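Long-range contacts in transmembrane oligosaccharyl transferase, putative (Archaeoglobus fulgidus, PDB 3VGP), which is a putative transmembrane oligosaccharyl transferase of the AglB family, represented here by its C-terminal globular domain: residues A66-T70 with I108-Y114; E10-M15 with F153-I158; L144-R148 with F159-G163. The protein carries 1 engineered substitution. One frame throughout, in Å; residues are numbered along the deposited sequence.

In the fold
Contacts 2 and 3 share strand 156-161 of a four-stranded mixed sheet: contact 2 lays helix 6-20 beside the turn end of the 147-153/156-161 hairpin, and contact 3 pairs the two strands at the far end of the hairpin from its turn, with about 16 Å between their centres. Contact 1 joins helices 58-69 and 105-111 and lies across the chain's centre from contact 2, about 22 Å between centres. It touches contact 3 where Phe68 CE1 packs on Phe147 CZ at 3.7 Å, although their centres are about 20 Å apart. In sequence, contact 1 is nested inside the loop that contact 2 closes, and contacts 2 and 3 cross.

Contact 1. Residues A66-T70 with I108-Y114; sequences AKFFT and IMRIAGY
Thr70 turns its methyl to Ile108 and its hydroxyl to Ala112 and Tyr114. The side chains of Thr70 and Ile108 slide past each other in opposite directions, with Thr70 CG2 3.9 Å from Ile108 CG2, while Thr70 OG1 rests 3.5 Å from Ala112 CB and looks at the edge of the Tyr114 ring, near CE2. With chi1 at 58° the hydroxyl stands between the backbone N and the carbonyl carbon, close enough to its own preceding turn for Thr70 OG1 to donate a short 2.6 Å hydrogen bond to Ala66 O. That carbonyl also takes the bond from Thr70 N, and the two donors reach it from opposite faces of its plane. As an acceptor, the same hydroxyl is served by a water 2.7 Å from Thr70 OG1. This water lies 3.1 Å from Tyr114 OH as well and bridges the two segments. The contact joins the last turn of helix 58-69 to the end of helix 105-111, which finishes in a Schellman motif: Gly113 has positive phi, and Gly113 N and Tyr114 N bond back to Arg110 O and Met109 O. One turn before Thr70, Ala66 points its methyl into the other helix. Ala66 CB comes 3.4 Å from Ile108 O and also meets Ala112 CB at 3.8 Å, so small side chains let the backbones approach closely. Ile108 CG2 also touches Ala66 CA, and Ile108 CD1 nears the Phe69 ring. At the solvent side Lys67, bent at chi2 (-70°), swings its tip over to the Schellman turn, where Lys67 NZ donates to Ala112 O at 3.0 Å, tilted 33° from the carbonyl plane. An ammonium beside a helix C-terminus is probably favoured electrostatically. Phe127 of helix 121-129 packs on both Thr70 and Tyr114.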
loop_
_atom_site.group_PDB
_atom_site.type_symbol
_atom_site.label_atom_id
_atom_site.label_comp_id
_atom_site.label_asym_id
_atom_site.label_seq_id
_atom_site.Cartn_x
_atom_site.Cartn_y
_atom_site.Cartn_z
ATOM N N ALA A 66 -5.985 -1.922 -3.341
ATOM C CA ALA A 66 -7.169 -1.071 -3.367
ATOM C C ALA A 66 -8.172 -1.484 -2.284
ATOM O O ALA A 66 -8.715 -0.636 -1.576
ATOM C CB ALA A 66 -7.820 -1.122 -4.750
ATOM N N LYS A 67 -8.418 -2.782 -2.147
ATOM C CA LYS A 67 -9.351 -3.258 -1.130
ATOM C C LYS A 67 -8.826 -2.924 0.261
ATOM O O LYS A 67 -9.587 -2.584 1.168
ATOM C CB LYS A 67 -9.541 -4.773 -1.252
ATOM C CG LYS A 67 -10.295 -5.224 -2.498
ATOM C CD LYS A 67 -11.770 -4.852 -2.439
ATOM C CE LYS A 67 -12.529 -5.463 -3.614
ATOM N NZ LYS A 67 -13.978 -5.108 -3.607
ATOM N N PHE A 68 -7.514 -3.027 0.421
ATOM C CA PHE A 68 -6.872 -2.744 1.697
ATOM C C PHE A 68 -6.974 -1.262 2.041
ATOM O O PHE A 68 -7.429 -0.897 3.125
ATOM C CB PHE A 68 -5.398 -3.161 1.631
ATOM C CG PHE A 68 -4.601 -2.798 2.854
ATOM C CD1 PHE A 68 -4.456 -3.696 3.902
ATOM C CD2 PHE A 68 -3.992 -1.552 2.951
ATOM C CE1 PHE A 68 -3.715 -3.359 5.029
ATOM C CE2 PHE A 68 -3.251 -1.205 4.074
ATOM C CZ PHE A 68 -3.113 -2.113 5.116
ATOM N N PHE A 69 -6.558 -0.409 1.110
ATOM C CA PHE A 69 -6.580 1.026 1.347
ATOM C C PHE A 69 -7.975 1.608 1.540
ATOM O O PHE A 69 -8.157 2.498 2.371
ATOM C CB PHE A 69 -5.847 1.768 0.219
ATOM C CG PHE A 69 -4.341 1.611 0.264
ATOM C CD1 PHE A 69 -3.651 1.716 1.477
ATOM C CD2 PHE A 69 -3.613 1.379 -0.902
ATOM C CE1 PHE A 69 -2.258 1.594 1.522
ATOM C CE2 PHE A 69 -2.223 1.258 -0.871
ATOM C CZ PHE A 69 -1.542 1.365 0.343
ATOM N N THR A 70 -8.957 1.099 0.801
ATOM C CA THR A 70 -10.323 1.609 0.915
ATOM C C THR A 70 -11.150 0.984 2.036
ATOM O O THR A 70 -12.304 1.372 2.249
ATOM C CB THR A 70 -11.092 1.455 -0.424
ATOM O OG1 THR A 70 -11.120 0.076 -0.816
ATOM C CG2 THR A 70 -10.414 2.263 -1.510
ATOM N N ILE A 108 -7.668 4.209 -7.225
ATOM C CA ILE A 108 -7.691 3.146 -6.230
ATOM C C ILE A 108 -9.140 2.754 -5.948
ATOM O O ILE A 108 -9.474 1.570 -5.903
ATOM C CB ILE A 108 -7.000 3.603 -4.919
ATOM C CG1 ILE A 108 -5.485 3.685 -5.140
ATOM C CG2 ILE A 108 -7.329 2.652 -3.787
ATOM C CD1 ILE A 108 -4.705 4.284 -3.966
HETATM N N MSE A 109 -10.003 3.750 -5.771
HETATM C CA MSE A 109 -11.414 3.489 -5.519
HETATM C C MSE A 109 -12.044 2.687 -6.658
HETATM O O MSE A 109 -12.798 1.745 -6.408
HETATM C CB MSE A 109 -12.177 4.801 -5.328
HETATM C CG MSE A 109 -11.899 5.489 -4.005
HETATM SE SE MSE A 109 -13.128 6.944 -3.698
HETATM C CE MSE A 109 -14.707 5.888 -3.348
ATOM N N ARG A 110 -11.734 3.050 -7.900
ATOM C CA ARG A 110 -12.283 2.338 -9.054
ATOM C C ARG A 110 -11.878 0.869 -9.052
ATOM O O ARG A 110 -12.712 -0.011 -9.268
ATOM C CB ARG A 110 -11.823 2.977 -10.371
ATOM C CG ARG A 110 -12.307 4.399 -10.583
ATOM C CD ARG A 110 -12.212 4.812 -12.044
ATOM N NE ARG A 110 -12.489 6.234 -12.212
ATOM C CZ ARG A 110 -11.609 7.196 -11.957
ATOM N NH1 ARG A 110 -10.392 6.886 -11.529
ATOM N NH2 ARG A 110 -11.944 8.468 -12.123
ATOM N N ILE A 111 -10.596 0.609 -8.815
ATOM C CA ILE A 111 -10.088 -0.760 -8.787
ATOM C C ILE A 111 -10.739 -1.556 -7.659
ATOM O O ILE A 111 -10.945 -2.767 -7.781
ATOM C CB ILE A 111 -8.552 -0.776 -8.616
ATOM C CG1 ILE A 111 -7.890 -0.141 -9.841
ATOM C CG2 ILE A 111 -8.056 -2.202 -8.421
ATOM C CD1 ILE A 111 -8.192 -0.849 -11.147
ATOM N N ALA A 112 -11.071 -0.873 -6.567
ATOM C CA ALA A 112 -11.715 -1.520 -5.429
ATOM C C ALA A 112 -13.189 -1.791 -5.728
ATOM O O ALA A 112 -13.878 -2.437 -4.936
ATOM C CB ALA A 112 -11.591 -0.650 -4.183
ATOM N N GLY A 113 -13.668 -1.283 -6.861
ATOM C CA GLY A 113 -15.053 -1.507 -7.242
ATOM C C GLY A 113 -16.029 -0.376 -6.968
ATOM O O GLY A 113 -17.241 -0.554 -7.106
ATOM N N TYR A 114 -15.523 0.789 -6.581
ATOM C CA TYR A 114 -16.402 1.918 -6.305
ATOM C C TYR A 114 -16.602 2.766 -7.557
ATOM O O TYR A 114 -15.684 2.948 -8.356
ATOM C CB TYR A 114 -15.827 2.779 -5.173
ATOM C CG TYR A 114 -15.770 2.076 -3.839
ATOM C CD1 TYR A 114 -16.907 1.944 -3.045
ATOM C CD2 TYR A 114 -14.577 1.518 -3.378
ATOM C CE1 TYR A 114 -16.858 1.271 -1.821
ATOM C CE2 TYR A 114 -14.519 0.846 -2.161
ATOM C CZ TYR A 114 -15.659 0.727 -1.390
ATOM O OH TYR A 114 -15.599 0.065 -0.186
HETATM O O HOH W 1 -13.038 -1.661 -0.191
#

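Contact 2. Residues E10-M15 with F153-I158; sequences EALEWM and FGDVKI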
loop_
_atom_site.group_PDB
_atom_site.type_symbol
_atom_site.label_atom_id
_atom_site.label_comp_id
_atom_site.label_asym_id
_atom_site.label_seq_id
_atom_site.Cartn_x
_atom_site.Cartn_y
_atom_site.Cartn_z
ATOM N N GLU A 10 14.430 4.917 -2.746
ATOM C CA GLU A 10 15.103 4.788 -1.455
ATOM C C GLU A 10 14.301 3.900 -0.511
ATOM O O GLU A 10 14.853 3.040 0.175
ATOM C CB GLU A 10 15.262 6.158 -0.796
ATOM C CG GLU A 10 16.590 6.848 -1.022
ATOM C CD GLU A 10 16.691 8.139 -0.227
ATOM O OE1 GLU A 10 16.072 9.145 -0.636
ATOM O OE2 GLU A 10 17.376 8.141 0.818
ATOM N N ALA A 11 12.994 4.134 -0.461
ATOM C CA ALA A 11 12.118 3.352 0.399
ATOM C C ALA A 11 12.173 1.887 -0.017
ATOM O O ALA A 11 12.291 0.996 0.823
ATOM C CB ALA A 11 10.689 3.876 0.301
ATOM N N LEU A 12 12.090 1.638 -1.321
ATOM C CA LEU A 12 12.128 0.274 -1.828
ATOM C C LEU A 12 13.461 -0.395 -1.515
ATOM O O LEU A 12 13.509 -1.596 -1.261
ATOM C CB LEU A 12 11.862 0.256 -3.337
ATOM C CG LEU A 12 10.387 0.396 -3.728
ATOM C CD1 LEU A 12 10.261 0.734 -5.204
ATOM C CD2 LEU A 12 9.654 -0.899 -3.403
ATOM N N GLU A 13 14.538 0.386 -1.523
ATOM C CA GLU A 13 15.866 -0.147 -1.226
ATOM C C GLU A 13 16.007 -0.466 0.262
ATOM O O GLU A 13 16.665 -1.437 0.638
ATOM C CB GLU A 13 16.947 0.855 -1.645
ATOM C CG GLU A 13 18.370 0.393 -1.368
ATOM C CD GLU A 13 18.647 -1.006 -1.895
ATOM O OE1 GLU A 13 18.328 -1.278 -3.074
ATOM O OE2 GLU A 13 19.191 -1.832 -1.131
ATOM N N TRP A 14 15.393 0.358 1.106
ATOM C CA TRP A 14 15.445 0.138 2.548
ATOM C C TRP A 14 14.705 -1.153 2.888
ATOM O O TRP A 14 15.140 -1.930 3.742
ATOM C CB TRP A 14 14.787 1.307 3.288
ATOM C CG TRP A 14 14.835 1.174 4.783
ATOM C CD1 TRP A 14 15.826 1.606 5.618
ATOM C CD2 TRP A 14 13.856 0.543 5.615
ATOM N NE1 TRP A 14 15.526 1.281 6.922
ATOM C CE2 TRP A 14 14.320 0.629 6.947
ATOM C CE3 TRP A 14 12.630 -0.089 5.365
ATOM C CZ2 TRP A 14 13.599 0.106 8.028
ATOM C CZ3 TRP A 14 11.913 -0.608 6.438
ATOM C CH2 TRP A 14 12.402 -0.507 7.753
HETATM N N MSE A 15 13.577 -1.381 2.219
HETATM C CA MSE A 15 12.794 -2.581 2.470
HETATM C C MSE A 15 13.473 -3.825 1.916
HETATM O O MSE A 15 13.441 -4.881 2.542
HETATM C CB MSE A 15 11.395 -2.442 1.870
HETATM C CG MSE A 15 10.560 -1.370 2.543
HETATM SE SE MSE A 15 8.758 -1.320 1.877
HETATM C CE MSE A 15 9.099 -0.387 0.232
ATOM N N PHE A 153 10.538 8.502 3.952
ATOM C CA PHE A 153 11.457 9.042 2.956
ATOM C C PHE A 153 10.642 10.092 2.222
ATOM O O PHE A 153 9.911 9.776 1.287
ATOM C CB PHE A 153 11.902 7.935 1.997
ATOM C CG PHE A 153 12.744 6.873 2.648
ATOM C CD1 PHE A 153 14.112 7.060 2.826
ATOM C CD2 PHE A 153 12.165 5.693 3.106
ATOM C CE1 PHE A 153 14.894 6.087 3.452
ATOM C CE2 PHE A 153 12.937 4.714 3.735
ATOM C CZ PHE A 153 14.303 4.912 3.907
ATOM N N GLY A 154 10.761 11.344 2.654
ATOM C CA GLY A 154 9.968 12.393 2.042
ATOM C C GLY A 154 8.564 12.163 2.570
ATOM O O GLY A 154 8.365 12.112 3.784
ATOM N N ASP A 155 7.588 12.002 1.683
ATOM C CA ASP A 155 6.226 11.747 2.134
ATOM C C ASP A 155 5.865 10.277 1.953
ATOM O O ASP A 155 4.713 9.883 2.132
ATOM C CB ASP A 155 5.215 12.631 1.399
ATOM C CG ASP A 155 5.306 12.502 -0.103
ATOM O OD1 ASP A 155 6.265 13.047 -0.686
ATOM O OD2 ASP A 155 4.421 11.855 -0.701
ATOM N N VAL A 156 6.856 9.469 1.589
ATOM C CA VAL A 156 6.645 8.035 1.429
ATOM C C VAL A 156 6.774 7.452 2.835
ATOM O O VAL A 156 7.822 7.585 3.470
ATOM C CB VAL A 156 7.715 7.398 0.511
ATOM C CG1 VAL A 156 7.437 5.908 0.341
ATOM C CG2 VAL A 156 7.718 8.081 -0.842
ATOM N N LYS A 157 5.711 6.819 3.321
ATOM C CA LYS A 157 5.720 6.245 4.665
ATOM C C LYS A 157 5.679 4.723 4.624
ATOM O O LYS A 157 4.872 4.139 3.906
ATOM C CB LYS A 157 4.525 6.766 5.470
ATOM C CG LYS A 157 4.489 8.278 5.619
ATOM C CD LYS A 157 3.336 8.732 6.498
ATOM C CE LYS A 157 3.289 10.258 6.577
ATOM N NZ LYS A 157 2.220 10.756 7.480
ATOM N N ILE A 158 6.556 4.090 5.401
ATOM C CA ILE A 158 6.616 2.634 5.462
ATOM C C ILE A 158 6.064 2.163 6.802
ATOM O O ILE A 158 6.552 2.557 7.859
ATOM C CB ILE A 158 8.067 2.119 5.302
ATOM C CG1 ILE A 158 8.615 2.539 3.934
ATOM C CG2 ILE A 158 8.102 0.596 5.421
ATOM C CD1 ILE A 158 10.055 2.145 3.706
#
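Phe153 reaches from the hairpin joining strands 147-153 and 156-161, whose tip is a type II' turn from Phe153 to Val156, onto helix 6-20. Beyond CB, its CG, anti to the carbonyl carbon (chi1 -67°), sets the ring against the helix backbone at Glu10 and Ala11. CG lies near Ala11 N, which with Glu10 O sits over one face of the ring, toward the rim. On one side Phe153 CD1 meets Glu10 CB at 3.9 Å and, with CE1, lies near Glu10 OE2, the carboxylate and ring planes being 60° apart. On the other side Phe153 CD2 comes to 3.6 Å from Ala11 CA, and CE2 approaches both Ala11 CA and Trp14 CB. At the tip, Phe153 CZ ends 3.7 Å from Trp14 CB. The Trp14 and Phe153 side chains cross at about a right angle, but the Trp14 five-membered ring and the Phe153 ring are oblique, planes 56° apart. Beyond this ring, Ala11 CB rests 3.8 Å from Val156 CG1, a valine that also packs on Val90 of strand 88-91. Ile158 and selenomethionine Met15 reach toward each other tip to tip, Met15 SE lying 4.1 Å from Ile158 CD1. That methyl, Ile158 CD1, is also 3.8 Å from Trp14 CE3.

Contact 3. Residues L144-R148 with F159-G163; sequences LTHFR and FEVVG
Three backbone hydrogen bonds tie His146 and Arg148 to Glu160 and Val162. Arg148 and Glu160 form an antiparallel hydrogen-bonded pair: Arg148 N donates to Glu160 O at 3.0 Å, in the carbonyl plane, and Glu160 N donates to Arg148 O at 2.8 Å. The third bond, Val162 N to His146 O at 2.8 Å, is nearly straight at the hydrogen (170°), yet the donor stands above the carbonyl plane, 48° out of it. The acceptors His146 O, Glu160 O and Arg148 O also take CA-H...O contacts, from Val161, Phe147 and Phe159 respectively, the closest being Phe159 CA to Arg148 O at 3.2 Å. This ladder belongs to the open end of the antiparallel beta hairpin 147-153/156-161. The second hairpin strand has strand 88-91 on its other side, through backbone bonds of Phe159 with Val89 and Val161 with Arg87. Among the apolar contacts, Phe147 and Val161, a non-hydrogen-bonded pair, lie side by side pointing the same way, with Phe147 CE1 4.1 Å from Val161 CG2. Past the strand, Val162 CG2, anti to its carbonyl carbon, lies 3.6 Å from His146 C. The side chains of Arg148 and Glu160 lie on the face opposite Phe147 and Val161, but their charged ends do not meet: Arg148 NH1 and Glu160 OE1 are 5.8 Å apart, and Glu160 OE2 makes its salt bridge to Arg87 NE.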
loop_
_atom_site.group_PDB
_atom_site.type_symbol
_atom_site.label_atom_id
_atom_site.label_comp_id
_atom_site.label_asym_id
_atom_site.label_seq_id
_atom_site.Cartn_x
_atom_site.Cartn_y
_atom_site.Cartn_z
ATOM N N LEU A 144 -4.247 2.796 14.968
ATOM C CA LEU A 144 -4.307 1.462 14.378
ATOM C C LEU A 144 -3.500 0.528 15.272
ATOM O O LEU A 144 -2.378 0.848 15.651
ATOM C CB LEU A 144 -3.717 1.475 12.970
ATOM C CG LEU A 144 -4.489 2.278 11.922
ATOM C CD1 LEU A 144 -3.730 2.266 10.607
ATOM C CD2 LEU A 144 -5.873 1.690 11.744
ATOM N N THR A 145 -4.067 -0.626 15.606
ATOM C CA THR A 145 -3.374 -1.565 16.484
ATOM C C THR A 145 -2.471 -2.567 15.769
ATOM O O THR A 145 -1.572 -3.135 16.384
ATOM C CB THR A 145 -4.374 -2.369 17.345
ATOM O OG1 THR A 145 -5.093 -3.288 16.516
ATOM C CG2 THR A 145 -5.365 -1.430 18.022
ATOM N N HIS A 146 -2.700 -2.779 14.477
ATOM C CA HIS A 146 -1.913 -3.754 13.727
ATOM C C HIS A 146 -0.876 -3.172 12.774
ATOM O O HIS A 146 -0.255 -3.910 12.013
ATOM C CB HIS A 146 -2.847 -4.674 12.937
ATOM C CG HIS A 146 -3.817 -5.428 13.791
ATOM N ND1 HIS A 146 -3.423 -6.400 14.684
ATOM C CD2 HIS A 146 -5.163 -5.335 13.903
ATOM C CE1 HIS A 146 -4.484 -6.876 15.311
ATOM N NE2 HIS A 146 -5.553 -6.246 14.855
ATOM N N PHE A 147 -0.678 -1.860 12.822
ATOM C CA PHE A 147 0.280 -1.212 11.934
ATOM C C PHE A 147 1.124 -0.191 12.674
ATOM O O PHE A 147 0.609 0.588 13.472
ATOM C CB PHE A 147 -0.470 -0.529 10.786
ATOM C CG PHE A 147 -1.331 -1.467 9.997
ATOM C CD1 PHE A 147 -0.790 -2.227 8.972
ATOM C CD2 PHE A 147 -2.675 -1.631 10.315
ATOM C CE1 PHE A 147 -1.572 -3.143 8.272
ATOM C CE2 PHE A 147 -3.466 -2.542 9.626
ATOM C CZ PHE A 147 -2.915 -3.302 8.601
ATOM N N ARG A 148 2.424 -0.204 12.400
ATOM C CA ARG A 148 3.355 0.714 13.038
ATOM C C ARG A 148 4.220 1.453 12.012
ATOM O O ARG A 148 4.842 0.832 11.152
ATOM C CB ARG A 148 4.260 -0.076 13.998
ATOM C CG ARG A 148 5.378 0.730 14.638
ATOM C CD ARG A 148 6.244 -0.156 15.533
ATOM N NE ARG A 148 7.281 0.618 16.211
ATOM C CZ ARG A 148 8.179 0.105 17.047
ATOM N NH1 ARG A 148 8.176 -1.194 17.318
ATOM N NH2 ARG A 148 9.081 0.895 17.611
ATOM N N PHE A 159 5.033 1.328 6.742
ATOM C CA PHE A 159 4.395 0.786 7.934
ATOM C C PHE A 159 4.689 -0.702 8.020
ATOM O O PHE A 159 4.669 -1.402 7.010
ATOM C CB PHE A 159 2.880 0.984 7.856
ATOM C CG PHE A 159 2.454 2.427 7.851
ATOM C CD1 PHE A 159 2.166 3.084 9.041
ATOM C CD2 PHE A 159 2.348 3.128 6.655
ATOM C CE1 PHE A 159 1.776 4.415 9.044
ATOM C CE2 PHE A 159 1.961 4.463 6.644
ATOM C CZ PHE A 159 1.674 5.109 7.838
ATOM N N GLU A 160 4.974 -1.185 9.222
ATOM C CA GLU A 160 5.224 -2.606 9.394
ATOM C C GLU A 160 3.969 -3.227 9.986
ATOM O O GLU A 160 3.323 -2.646 10.862
ATOM C CB GLU A 160 6.420 -2.836 10.326
ATOM C CG GLU A 160 6.772 -4.306 10.526
ATOM C CD GLU A 160 8.130 -4.496 11.181
ATOM O OE1 GLU A 160 8.424 -3.775 12.157
ATOM O OE2 GLU A 160 8.899 -5.370 10.726
ATOM N N VAL A 161 3.604 -4.396 9.481
ATOM C CA VAL A 161 2.437 -5.099 9.984
ATOM C C VAL A 161 2.832 -5.755 11.304
ATOM O O VAL A 161 3.789 -6.525 11.358
ATOM C CB VAL A 161 1.985 -6.179 8.988
ATOM C CG1 VAL A 161 0.778 -6.922 9.535
ATOM C CG2 VAL A 161 1.650 -5.529 7.660
ATOM N N VAL A 162 2.098 -5.441 12.364
ATOM C CA VAL A 162 2.383 -5.992 13.683
ATOM C C VAL A 162 1.879 -7.424 13.777
ATOM O O VAL A 162 0.678 -7.673 13.694
ATOM C CB VAL A 162 1.711 -5.150 14.788
ATOM C CG1 VAL A 162 2.049 -5.713 16.156
ATOM C CG2 VAL A 162 2.165 -3.707 14.683
ATOM N N GLY A 163 2.806 -8.360 13.944
ATOM C CA GLY A 163 2.428 -9.755 14.048
ATOM C C GLY A 163 2.601 -10.521 12.753
ATOM O O GLY A 163 2.107 -11.638 12.624
#